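Local atomic coordinates of CDP-glucose-4,6-dehydratase (Yersinia pseudotuberculosis, PDB entry 1RKX), a protein that catalyses the NAD-dependent dehydration of CDP-D-glucose, probably to the 4-keto-6-deoxy sugar nucleotide, as a member of the short-chain dehydrogenase/reductase family. Residues I83-P91 and T103-L114. Sequence-based numbering, arbitrary orientation.
With NAD (nicotinamide-adenine-dinucleotide), chain G.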
loop_
_atom_site.group_PDB
_atom_site.type_symbol
_atom_site.label_atom_id
_atom_site.label_comp_id
_atom_site.label_asym_id
_atom_site.label_seq_id
_atom_site.Cartn_x
_atom_site.Cartn_y
_atom_site.Cartn_z
ATOM N N ILE C 83 34.382 2.942 -11.729
ATOM C CA ILE C 83 33.069 2.351 -11.938
ATOM C C ILE C 83 33.101 0.870 -11.584
ATOM O O ILE C 83 34.029 0.146 -11.961
ATOM C CB ILE C 83 32.623 2.504 -13.410
ATOM C CG1 ILE C 83 32.599 3.985 -13.797
ATOM C CG2 ILE C 83 31.232 1.897 -13.600
ATOM C CD1 ILE C 83 32.319 4.234 -15.273
ATOM N N VAL C 84 32.076 0.420 -10.867
ATOM C CA VAL C 84 31.990 -0.970 -10.461
ATOM C C VAL C 84 30.643 -1.598 -10.813
ATOM O O VAL C 84 29.594 -1.008 -10.569
ATOM C CB VAL C 84 32.181 -1.124 -8.937
ATOM C CG1 VAL C 84 31.998 -2.591 -8.543
ATOM C CG2 VAL C 84 33.559 -0.620 -8.522
ATOM N N PHE C 85 30.690 -2.791 -11.394
ATOM C CA PHE C 85 29.488 -3.551 -11.723
ATOM C C PHE C 85 29.596 -4.842 -10.920
ATOM O O PHE C 85 30.508 -5.647 -11.148
ATOM C CB PHE C 85 29.425 -3.901 -13.212
ATOM C CG PHE C 85 29.109 -2.735 -14.104
ATOM C CD1 PHE C 85 30.132 -2.011 -14.713
ATOM C CD2 PHE C 85 27.786 -2.372 -14.356
ATOM C CE1 PHE C 85 29.841 -0.940 -15.569
ATOM C CE2 PHE C 85 27.480 -1.303 -15.209
ATOM C CZ PHE C 85 28.512 -0.586 -15.817
ATOM N N HIS C 86 28.683 -5.037 -9.972
ATOM C CA HIS C 86 28.703 -6.239 -9.151
ATOM C C HIS C 86 27.714 -7.259 -9.696
ATOM O O HIS C 86 26.505 -7.131 -9.496
ATOM C CB HIS C 86 28.369 -5.882 -7.695
ATOM C CG HIS C 86 28.295 -7.065 -6.774
ATOM N ND1 HIS C 86 29.263 -8.046 -6.738
ATOM C CD2 HIS C 86 27.371 -7.416 -5.847
ATOM C CE1 HIS C 86 28.937 -8.952 -5.832
ATOM N NE2 HIS C 86 27.794 -8.592 -5.275
ATOM N N MET C 87 28.231 -8.267 -10.395
ATOM C CA MET C 87 27.379 -9.300 -10.960
ATOM C C MET C 87 27.627 -10.694 -10.404
ATOM O O MET C 87 26.893 -11.625 -10.725
ATOM C CB MET C 87 27.509 -9.325 -12.483
ATOM C CG MET C 87 26.853 -8.130 -13.149
ATOM S SD MET C 87 26.466 -8.406 -14.883
ATOM C CE MET C 87 28.003 -7.995 -15.609
ATOM N N ALA C 88 28.654 -10.842 -9.575
ATOM C CA ALA C 88 28.962 -12.143 -8.995
ATOM C C ALA C 88 27.896 -12.532 -7.974
ATOM O O ALA C 88 27.518 -11.734 -7.111
ATOM C CB ALA C 88 30.339 -12.120 -8.332
ATOM N N ALA C 89 27.414 -13.765 -8.080
ATOM C CA ALA C 89 26.400 -14.265 -7.168
ATOM C C ALA C 89 26.098 -15.728 -7.462
ATOM O O ALA C 89 26.460 -16.237 -8.520
ATOM C CB ALA C 89 25.115 -13.437 -7.316
ATOM N N GLN C 90 25.451 -16.394 -6.508
ATOM C CA GLN C 90 25.003 -17.782 -6.672
ATOM C C GLN C 90 23.644 -17.440 -7.293
ATOM O O GLN C 90 22.716 -17.026 -6.589
ATOM C CB GLN C 90 24.832 -18.446 -5.303
ATOM C CG GLN C 90 24.598 -19.954 -5.332
ATOM C CD GLN C 90 23.400 -20.342 -6.174
ATOM O OE1 GLN C 90 23.499 -20.453 -7.389
ATOM N NE2 GLN C 90 22.254 -20.534 -5.527
ATOM N N PRO C 91 23.514 -17.595 -8.619
ATOM C CA PRO C 91 22.286 -17.277 -9.350
ATOM C C PRO C 91 21.198 -18.318 -9.538
ATOM O O PRO C 91 20.184 -18.013 -10.160
ATOM C CB PRO C 91 22.833 -16.837 -10.692
ATOM C CG PRO C 91 23.860 -17.924 -10.930
ATOM C CD PRO C 91 24.549 -18.075 -9.555
ATOM N N THR C 103 24.399 -19.634 -0.511
ATOM C CA THR C 103 23.666 -18.643 -1.299
ATOM C C THR C 103 23.649 -17.314 -0.563
ATOM O O THR C 103 23.933 -16.261 -1.149
ATOM C CB THR C 103 22.211 -19.085 -1.562
ATOM O OG1 THR C 103 22.207 -20.271 -2.361
ATOM C CG2 THR C 103 21.446 -17.989 -2.295
ATOM N N TYR C 104 23.319 -17.362 0.723
ATOM C CA TYR C 104 23.279 -16.152 1.525
ATOM C C TYR C 104 24.666 -15.548 1.717
ATOM O O TYR C 104 24.831 -14.334 1.621
ATOM C CB TYR C 104 22.637 -16.417 2.891
ATOM C CG TYR C 104 21.119 -16.406 2.862
ATOM C CD1 TYR C 104 20.387 -17.587 3.000
ATOM C CD2 TYR C 104 20.417 -15.211 2.695
ATOM C CE1 TYR C 104 18.988 -17.579 2.974
ATOM C CE2 TYR C 104 19.018 -15.185 2.665
ATOM C CZ TYR C 104 18.311 -16.374 2.806
ATOM O OH TYR C 104 16.932 -16.357 2.782
ATOM N N SER C 105 25.663 -16.383 1.992
ATOM C CA SER C 105 27.015 -15.865 2.183
ATOM C C SER C 105 27.493 -15.178 0.904
ATOM O O SER C 105 28.032 -14.069 0.949
ATOM C CB SER C 105 27.981 -16.997 2.566
ATOM O OG SER C 105 28.020 -17.994 1.561
ATOM N N THR C 106 27.268 -15.823 -0.238
ATOM C CA THR C 106 27.700 -15.257 -1.516
ATOM C C THR C 106 26.915 -14.014 -1.928
ATOM O O THR C 106 27.502 -12.980 -2.246
ATOM C CB THR C 106 27.586 -16.288 -2.662
ATOM O OG1 THR C 106 28.404 -17.430 -2.374
ATOM C CG2 THR C 106 28.042 -15.675 -3.983
ATOM N N ASN C 107 25.592 -14.099 -1.900
ATOM C CA ASN C 107 24.766 -12.981 -2.338
ATOM C C ASN C 107 24.613 -11.829 -1.359
ATOM O O ASN C 107 24.557 -10.677 -1.772
ATOM C CB ASN C 107 23.398 -13.499 -2.774
ATOM C CG ASN C 107 23.503 -14.475 -3.926
ATOM O OD1 ASN C 107 24.592 -14.697 -4.460
ATOM N ND2 ASN C 107 22.382 -15.070 -4.311
ATOM N N VAL C 108 24.552 -12.129 -0.068
ATOM C CA VAL C 108 24.422 -11.077 0.926
ATOM C C VAL C 108 25.786 -10.592 1.422
ATOM O O VAL C 108 26.127 -9.427 1.232
ATOM C CB VAL C 108 23.561 -11.533 2.122
ATOM C CG1 VAL C 108 23.415 -10.395 3.121
ATOM C CG2 VAL C 108 22.188 -11.964 1.629
ATOM N N MET C 109 26.576 -11.465 2.043
ATOM C CA MET C 109 27.878 -11.019 2.532
ATOM C C MET C 109 28.810 -10.588 1.398
ATOM O O MET C 109 29.609 -9.662 1.572
ATOM C CB MET C 109 28.544 -12.093 3.396
ATOM C CG MET C 109 27.803 -12.366 4.716
ATOM S SD MET C 109 27.368 -10.873 5.679
ATOM C CE MET C 109 28.984 -10.206 6.041
ATOM N N GLY C 110 28.699 -11.247 0.248
ATOM C CA GLY C 110 29.524 -10.884 -0.895
ATOM C C GLY C 110 29.273 -9.431 -1.253
ATOM O O GLY C 110 30.205 -8.669 -1.522
ATOM N N THR C 111 28.002 -9.042 -1.251
ATOM C CA THR C 111 27.616 -7.671 -1.557
ATOM C C THR C 111 28.128 -6.745 -0.451
ATOM O O THR C 111 28.630 -5.654 -0.726
ATOM C CB THR C 111 26.080 -7.557 -1.694
ATOM O OG1 THR C 111 25.645 -8.385 -2.782
ATOM C CG2 THR C 111 25.665 -6.119 -1.959
ATOM N N VAL C 112 28.008 -7.182 0.801
ATOM C CA VAL C 112 28.502 -6.384 1.920
ATOM C C VAL C 112 30.009 -6.140 1.779
ATOM O O VAL C 112 30.476 -5.005 1.921
ATOM C CB VAL C 112 28.228 -7.083 3.279
ATOM C CG1 VAL C 112 29.000 -6.379 4.397
ATOM C CG2 VAL C 112 26.726 -7.054 3.579
ATOM N N TYR C 113 30.765 -7.198 1.491
ATOM C CA TYR C 113 32.219 -7.078 1.329
ATOM C C TYR C 113 32.600 -6.146 0.172
ATOM O O TYR C 113 33.571 -5.390 0.265
ATOM C CB TYR C 113 32.843 -8.457 1.098
ATOM C CG TYR C 113 32.706 -9.419 2.268
ATOM C CD1 TYR C 113 32.678 -10.795 2.053
ATOM C CD2 TYR C 113 32.593 -8.955 3.585
ATOM C CE1 TYR C 113 32.537 -11.690 3.108
ATOM C CE2 TYR C 113 32.455 -9.849 4.655
ATOM C CZ TYR C 113 32.426 -11.212 4.402
ATOM O OH TYR C 113 32.277 -12.111 5.431
ATOM N N LEU C 114 31.843 -6.206 -0.917
ATOM C CA LEU C 114 32.115 -5.351 -2.070
ATOM C C LEU C 114 31.911 -3.881 -1.710
ATOM O O LEU C 114 32.773 -3.034 -1.985
ATOM C CB LEU C 114 31.192 -5.714 -3.238
ATOM C CG LEU C 114 31.408 -4.802 -4.452
ATOM C CD1 LEU C 114 32.169 -5.563 -5.521
ATOM C CD2 LEU C 114 30.076 -4.307 -4.981
HETATM P PA NAD G . 26.438 -17.018 -14.267
HETATM O O1A NAD G . 26.382 -18.206 -13.387
HETATM O O2A NAD G . 26.759 -17.252 -15.700
HETATM O O5B NAD G . 27.487 -15.942 -13.698
HETATM C C5B NAD G . 27.690 -15.851 -12.267
HETATM C C4B NAD G . 29.060 -15.252 -11.946
HETATM O O4B NAD G . 29.077 -15.269 -10.500
HETATM C C3B NAD G . 30.215 -16.138 -12.389
HETATM O O3B NAD G . 31.153 -15.292 -13.085
HETATM C C2B NAD G . 30.727 -16.701 -11.076
HETATM O O2B NAD G . 32.132 -17.076 -11.116
HETATM C C1B NAD G . 30.387 -15.590 -10.116
HETATM N N9A NAD G . 30.376 -16.032 -8.731
HETATM C C8A NAD G . 29.463 -16.846 -8.114
HETATM N N7A NAD G . 29.738 -17.078 -6.833
HETATM C C5A NAD G . 30.904 -16.371 -6.612
HETATM C C6A NAD G . 31.703 -16.218 -5.457
HETATM N N6A NAD G . 31.478 -16.758 -4.277
HETATM N N1A NAD G . 32.823 -15.436 -5.562
HETATM C C2A NAD G . 33.088 -14.860 -6.780
HETATM N N3A NAD G . 32.423 -14.931 -7.913
HETATM C C4A NAD G . 31.319 -15.715 -7.768
HETATM O O3 NAD G . 25.087 -16.249 -14.131
HETATM P PN NAD G . 24.541 -14.896 -14.873
HETATM O O1N NAD G . 23.375 -15.348 -15.637
HETATM O O2N NAD G . 25.633 -14.358 -15.722
HETATM O O5D NAD G . 24.085 -13.992 -13.657
HETATM C C5D NAD G . 24.763 -12.743 -13.484
HETATM C C4D NAD G . 24.147 -11.974 -12.332
HETATM O O4D NAD G . 22.787 -11.658 -12.778
HETATM C C3D NAD G . 23.952 -12.683 -10.991
HETATM O O3D NAD G . 24.013 -11.692 -9.946
HETATM C C2D NAD G . 22.546 -13.250 -11.130
HETATM O O2D NAD G . 21.986 -13.531 -9.836
HETATM C C1D NAD G . 21.848 -12.116 -11.832
HETATM N N1N NAD G . 20.618 -12.545 -12.487
HETATM C C2N NAD G . 20.612 -13.269 -13.692
HETATM C C3N NAD G . 19.328 -13.614 -14.378
HETATM C C7N NAD G . 19.411 -14.326 -15.667
HETATM O O7N NAD G . 18.336 -14.583 -16.231
HETATM N N7N NAD G . 20.575 -14.696 -16.240
HETATM C C4N NAD G . 18.024 -13.305 -13.676
HETATM C C5N NAD G . 18.214 -12.560 -12.393
HETATM C C6N NAD G . 19.372 -12.217 -11.870
HETATM O O HOH W 1 26.771 -11.161 -4.501
#
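H86 meets T111 and L114 where the fourth strand of a Rossmann-type parallel sheet gives way to its NAD-binding loop, and its side chain illustrates how one residue can join sheet, helix and a bound water. Strand 83-86 runs nearly antiparallel to helix 103-114, as expected of a beta-alpha-beta crossover. With CG anti to the backbone N (chi1 177°), the imidazole is set alongside T111 and L114. Its CB rests 3.6 Å from L114 CD2, and CG touches the same methyl; ND1 lies near L114 CD1 but bonds T15 on the neighbouring strand. CD2 passes T111 OG1, which approaches at the ring edge and takes a weak bond from NE2 at 3.3 Å. The tip, NE2, also bonds a water that donates to A88 O and T106 O, tying strand end, loop and helix together.

Farther along, A89 N donates to NAD O4B and M87 O accepts from NAD O3D. The loop is held one residue on, at Q90, by N107, whose amide grips the backbone of Q90 at two points: OD1 receives Q90 N in its carbonyl plane, on a lone pair, at 2.8 Å, while ND2 donates to Q90 O at 3.0 Å, almost straight at 172°.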